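Local coordinates for protein putative translation initiation inhibitor (PDB 3GTZ) that is of unknown function but is a putative translation initiation inhibitor of the RutC (YjgF-like) family, and assembles from three copies as a trimer, at residues A[22-28]-A[110-116]. Numbering follows the deposited sequence.
Sequences NTLWYTG and IKIVAAV
Val-113 (t) lies at the apolar centre: its CG1 sits over one face of the Trp-25 indole (chi1 m, chi2 -98°), its CG2 is 4.1 Å from Trp-25 CD1, and Val-113 CG1 is 3.5 Å from Thr-23 CG2. On the opposite face of the sheet, Leu-24 CB lies 4.5 Å from Ala-114 CB and 4.2 Å from Val-116 CG1, beside Tyr-26 and Ile-112. Between these two layers run two extended antiparallel strands, axes 4.5 Å apart at closest approach, at 162°, in unbroken register from Thr-23/Ala-115 to Gly-28/Ile-110. Leu-24/Ala-114, Tyr-26/Ile-112 and Gly-28/Ile-110 are hydrogen-bonded pairs; Thr-23/Ala-115, Trp-25/Val-113 and Thr-27/Lys-111 are non-hydrogen-bonded, the last narrowing to 4.2 Å between CA atoms. The ladder comprises Leu-24 N to Ala-114 O and Ala-114 N to Leu-24 O (both 2.9 Å), Tyr-26 N to Ile-112 O (3.1 Å), Ile-112 N to Tyr-26 O (2.9 Å), Gly-28 N to Ile-110 O (2.7 Å) and Ile-110 N to Gly-28 O (2.9 Å). At the polar edge, Val-116 N reaches Asn-22 O (3.2 Å), where the left-handed conformation of Asn-22 (59/29) belongs to the turn joining strand 15-20 to strand 23-28. A glycerol, probably from the crystallisation liquor, lies about 4 Å from the Trp-25 side chain. The pair forms the middle of the YjgF-like mixed sheet, strand 15-20 flanking 23-28 and strand 62-69 flanking 108-115. Helix 37-54 covers Tyr-26, Ile-112 and Ala-114, whereas the opposite face meets the other subunits: Trp-25 packs on Leu-63 of the second and Val-113 on Trp-25 of the third.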
ATOM      1  N   ASN A  22      10.968  -2.732  14.171  1.00 43.04           N
ATOM      2  CA  ASN A  22      10.071  -1.949  15.024  1.00 43.29           C
ATOM      3  C   ASN A  22       8.812  -1.479  14.319  1.00 42.87           C
ATOM      4  O   ASN A  22       8.246  -0.443  14.674  1.00 42.86           O
ATOM      5  CB  ASN A  22      10.830  -0.764  15.652  1.00 43.74           C
ATOM      6  CG  ASN A  22      12.145  -1.206  16.284  1.00 44.68           C
ATOM      7  OD1 ASN A  22      13.222  -0.825  15.831  1.00 47.93           O
ATOM      8  ND2 ASN A  22      12.059  -2.074  17.265  1.00 43.92           N
ATOM      9  N   THR A  23       8.380  -2.270  13.336  1.00 42.11           N
ATOM     10  CA  THR A  23       7.247  -1.953  12.495  1.00 41.18           C
ATOM     11  C   THR A  23       6.422  -3.205  12.333  1.00 40.70           C
ATOM     12  O   THR A  23       6.939  -4.292  12.341  1.00 40.32           O
ATOM     13  CB  THR A  23       7.714  -1.460  11.141  1.00 41.29           C
ATOM     14  OG1 THR A  23       8.762  -0.488  11.325  1.00 42.54           O
ATOM     15  CG2 THR A  23       6.582  -0.858  10.356  1.00 40.12           C
ATOM     16  N   LEU A  24       5.121  -3.034  12.221  1.00 40.82           N
ATOM     17  CA  LEU A  24       4.169  -4.127  12.256  1.00 40.52           C
ATOM     18  C   LEU A  24       3.220  -3.885  11.101  1.00 40.74           C
ATOM     19  O   LEU A  24       2.751  -2.747  10.891  1.00 40.59           O
ATOM     20  CB  LEU A  24       3.391  -4.112  13.576  1.00 39.94           C
ATOM     21  CG  LEU A  24       2.264  -5.158  13.739  1.00 41.26           C
ATOM     22  CD1 LEU A  24       1.941  -5.486  15.248  1.00 38.31           C
ATOM     23  CD2 LEU A  24       1.009  -4.715  13.001  1.00 39.46           C
ATOM     24  N   TRP A  25       2.953  -4.946  10.348  1.00 41.05           N
ATOM     25  CA  TRP A  25       2.080  -4.895   9.181  1.00 41.04           C
ATOM     26  C   TRP A  25       0.967  -5.900   9.414  1.00 41.77           C
ATOM     27  O   TRP A  25       1.217  -7.007   9.955  1.00 41.25           O
ATOM     28  CB  TRP A  25       2.820  -5.351   7.962  1.00 40.59           C
ATOM     29  CG  TRP A  25       3.767  -4.404   7.354  1.00 40.58           C
ATOM     30  CD1 TRP A  25       3.532  -3.590   6.269  1.00 39.73           C
ATOM     31  CD2 TRP A  25       5.140  -4.230   7.693  1.00 38.43           C
ATOM     32  NE1 TRP A  25       4.657  -2.881   5.954  1.00 39.08           N
ATOM     33  CE2 TRP A  25       5.667  -3.259   6.802  1.00 40.35           C
ATOM     34  CE3 TRP A  25       5.970  -4.780   8.662  1.00 39.48           C
ATOM     35  CZ2 TRP A  25       7.004  -2.832   6.853  1.00 40.91           C
ATOM     36  CZ3 TRP A  25       7.319  -4.328   8.740  1.00 39.78           C
ATOM     37  CH2 TRP A  25       7.813  -3.380   7.836  1.00 40.80           C
ATOM     38  N   TYR A  26      -0.233  -5.541   8.965  1.00 42.39           N
ATOM     39  CA  TYR A  26      -1.432  -6.341   9.198  1.00 42.58           C
ATOM     40  C   TYR A  26      -2.540  -5.874   8.308  1.00 43.20           C
ATOM     41  O   TYR A  26      -2.631  -4.704   8.031  1.00 42.30           O
ATOM     42  CB  TYR A  26      -1.888  -6.136  10.642  1.00 43.03           C
ATOM     43  CG  TYR A  26      -3.197  -6.795  11.000  1.00 43.05           C
ATOM     44  CD1 TYR A  26      -3.282  -8.184  11.118  1.00 42.82           C
ATOM     45  CD2 TYR A  26      -4.340  -6.043  11.243  1.00 42.70           C
ATOM     46  CE1 TYR A  26      -4.470  -8.813  11.460  1.00 42.50           C
ATOM     47  CE2 TYR A  26      -5.560  -6.666  11.565  1.00 42.90           C
ATOM     48  CZ  TYR A  26      -5.607  -8.052  11.692  1.00 44.31           C
ATOM     49  OH  TYR A  26      -6.791  -8.696  12.055  1.00 45.79           O
ATOM     50  N   THR A  27      -3.425  -6.787   7.935  1.00 45.06           N
ATOM     51  CA  THR A  27      -4.591  -6.482   7.142  1.00 46.50           C
ATOM     52  C   THR A  27      -5.811  -7.032   7.859  1.00 47.35           C
ATOM     53  O   THR A  27      -5.900  -8.217   8.091  1.00 48.26           O
ATOM     54  CB  THR A  27      -4.483  -7.107   5.719  1.00 47.45           C
ATOM     55  OG1 THR A  27      -3.672  -6.261   4.877  1.00 47.38           O
ATOM     56  CG2 THR A  27      -5.889  -7.261   5.078  1.00 48.26           C
ATOM     57  N   GLY A  28      -6.770  -6.187   8.199  1.00 47.89           N
ATOM     58  CA  GLY A  28      -7.936  -6.678   8.887  1.00 48.29           C
ATOM     59  C   GLY A  28      -9.032  -6.947   7.891  1.00 49.46           C
ATOM     60  O   GLY A  28      -9.266  -6.155   6.985  1.00 48.13           O
ATOM     61  N   ILE A 110      -9.013  -3.519   5.778  1.00 46.93           N
ATOM     62  CA  ILE A 110      -8.211  -2.408   6.325  1.00 46.74           C
ATOM     63  C   ILE A 110      -6.745  -2.790   6.550  1.00 46.88           C
ATOM     64  O   ILE A 110      -6.449  -3.644   7.377  1.00 47.96           O
ATOM     65  CB  ILE A 110      -8.788  -1.896   7.670  1.00 46.64           C
ATOM     66  CG1 ILE A 110     -10.266  -1.474   7.536  1.00 46.10           C
ATOM     67  CG2 ILE A 110      -7.965  -0.735   8.166  1.00 47.74           C
ATOM     68  CD1 ILE A 110     -10.903  -0.982   8.836  1.00 45.30           C
ATOM     69  N   LYS A 111      -5.831  -2.173   5.818  1.00 46.53           N
ATOM     70  CA  LYS A 111      -4.429  -2.488   5.992  1.00 47.30           C
ATOM     71  C   LYS A 111      -3.788  -1.405   6.852  1.00 45.23           C
ATOM     72  O   LYS A 111      -4.063  -0.217   6.722  1.00 44.92           O
ATOM     73  CB  LYS A 111      -3.733  -2.740   4.612  1.00 47.48           C
ATOM     74  CG  LYS A 111      -2.623  -1.831   4.228  1.00 49.54           C
ATOM     75  CD  LYS A 111      -1.939  -2.239   2.869  1.00 51.77           C
ATOM     76  CE  LYS A 111      -0.371  -2.020   2.918  1.00 55.02           C
ATOM     77  NZ  LYS A 111       0.139  -0.679   3.535  1.00 53.23           N
ATOM     78  N   ILE A 112      -2.898  -1.853   7.705  1.00 44.69           N
ATOM     79  CA  ILE A 112      -2.353  -1.104   8.839  1.00 44.42           C
ATOM     80  C   ILE A 112      -0.854  -1.302   8.845  1.00 43.74           C
ATOM     81  O   ILE A 112      -0.395  -2.431   8.720  1.00 44.23           O
ATOM     82  CB  ILE A 112      -2.979  -1.713  10.102  1.00 44.50           C
ATOM     83  CG1 ILE A 112      -4.395  -1.164  10.251  1.00 46.35           C
ATOM     84  CG2 ILE A 112      -2.160  -1.554  11.332  1.00 43.18           C
ATOM     85  CD1 ILE A 112      -4.485   0.280  10.082  1.00 46.22           C
ATOM     86  N   VAL A 113      -0.099  -0.211   8.892  1.00 42.52           N
ATOM     87  CA  VAL A 113       1.301  -0.244   9.322  1.00 41.77           C
ATOM     88  C   VAL A 113       1.358   0.505  10.651  1.00 41.47           C
ATOM     89  O   VAL A 113       0.809   1.577  10.740  1.00 41.42           O
ATOM     90  CB  VAL A 113       2.220   0.497   8.349  1.00 41.87           C
ATOM     91  CG1 VAL A 113       3.663   0.216   8.672  1.00 41.18           C
ATOM     92  CG2 VAL A 113       1.909   0.133   6.902  1.00 39.72           C
ATOM     93  N   ALA A 114       2.000  -0.070  11.668  1.00 41.57           N
ATOM     94  CA  ALA A 114       2.052   0.480  13.029  1.00 41.95           C
ATOM     95  C   ALA A 114       3.460   0.378  13.624  1.00 42.66           C
ATOM     96  O   ALA A 114       4.274  -0.414  13.131  1.00 42.41           O
ATOM     97  CB  ALA A 114       1.071  -0.289  13.931  1.00 41.19           C
ATOM     98  N   ALA A 115       3.728   1.152  14.689  1.00 42.82           N
ATOM     99  CA  ALA A 115       5.005   1.081  15.424  1.00 43.36           C
ATOM    100  C   ALA A 115       4.837   0.090  16.553  1.00 45.00           C
ATOM    101  O   ALA A 115       3.769   0.013  17.165  1.00 46.31           O
ATOM    102  CB  ALA A 115       5.404   2.420  15.977  1.00 42.30           C
ATOM    103  N   VAL A 116       5.879  -0.680  16.829  1.00 45.49           N
ATOM    104  CA  VAL A 116       5.782  -1.747  17.810  1.00 46.46           C
ATOM    105  C   VAL A 116       7.082  -1.827  18.630  1.00 46.40           C
ATOM    106  O   VAL A 116       8.150  -1.603  18.068  1.00 47.38           O
ATOM    107  CB  VAL A 116       5.501  -3.084  17.156  1.00 45.97           C
ATOM    108  CG1 VAL A 116       6.609  -3.427  16.212  1.00 46.57           C
ATOM    109  CG2 VAL A 116       5.407  -4.163  18.235  1.00 48.64           C
TER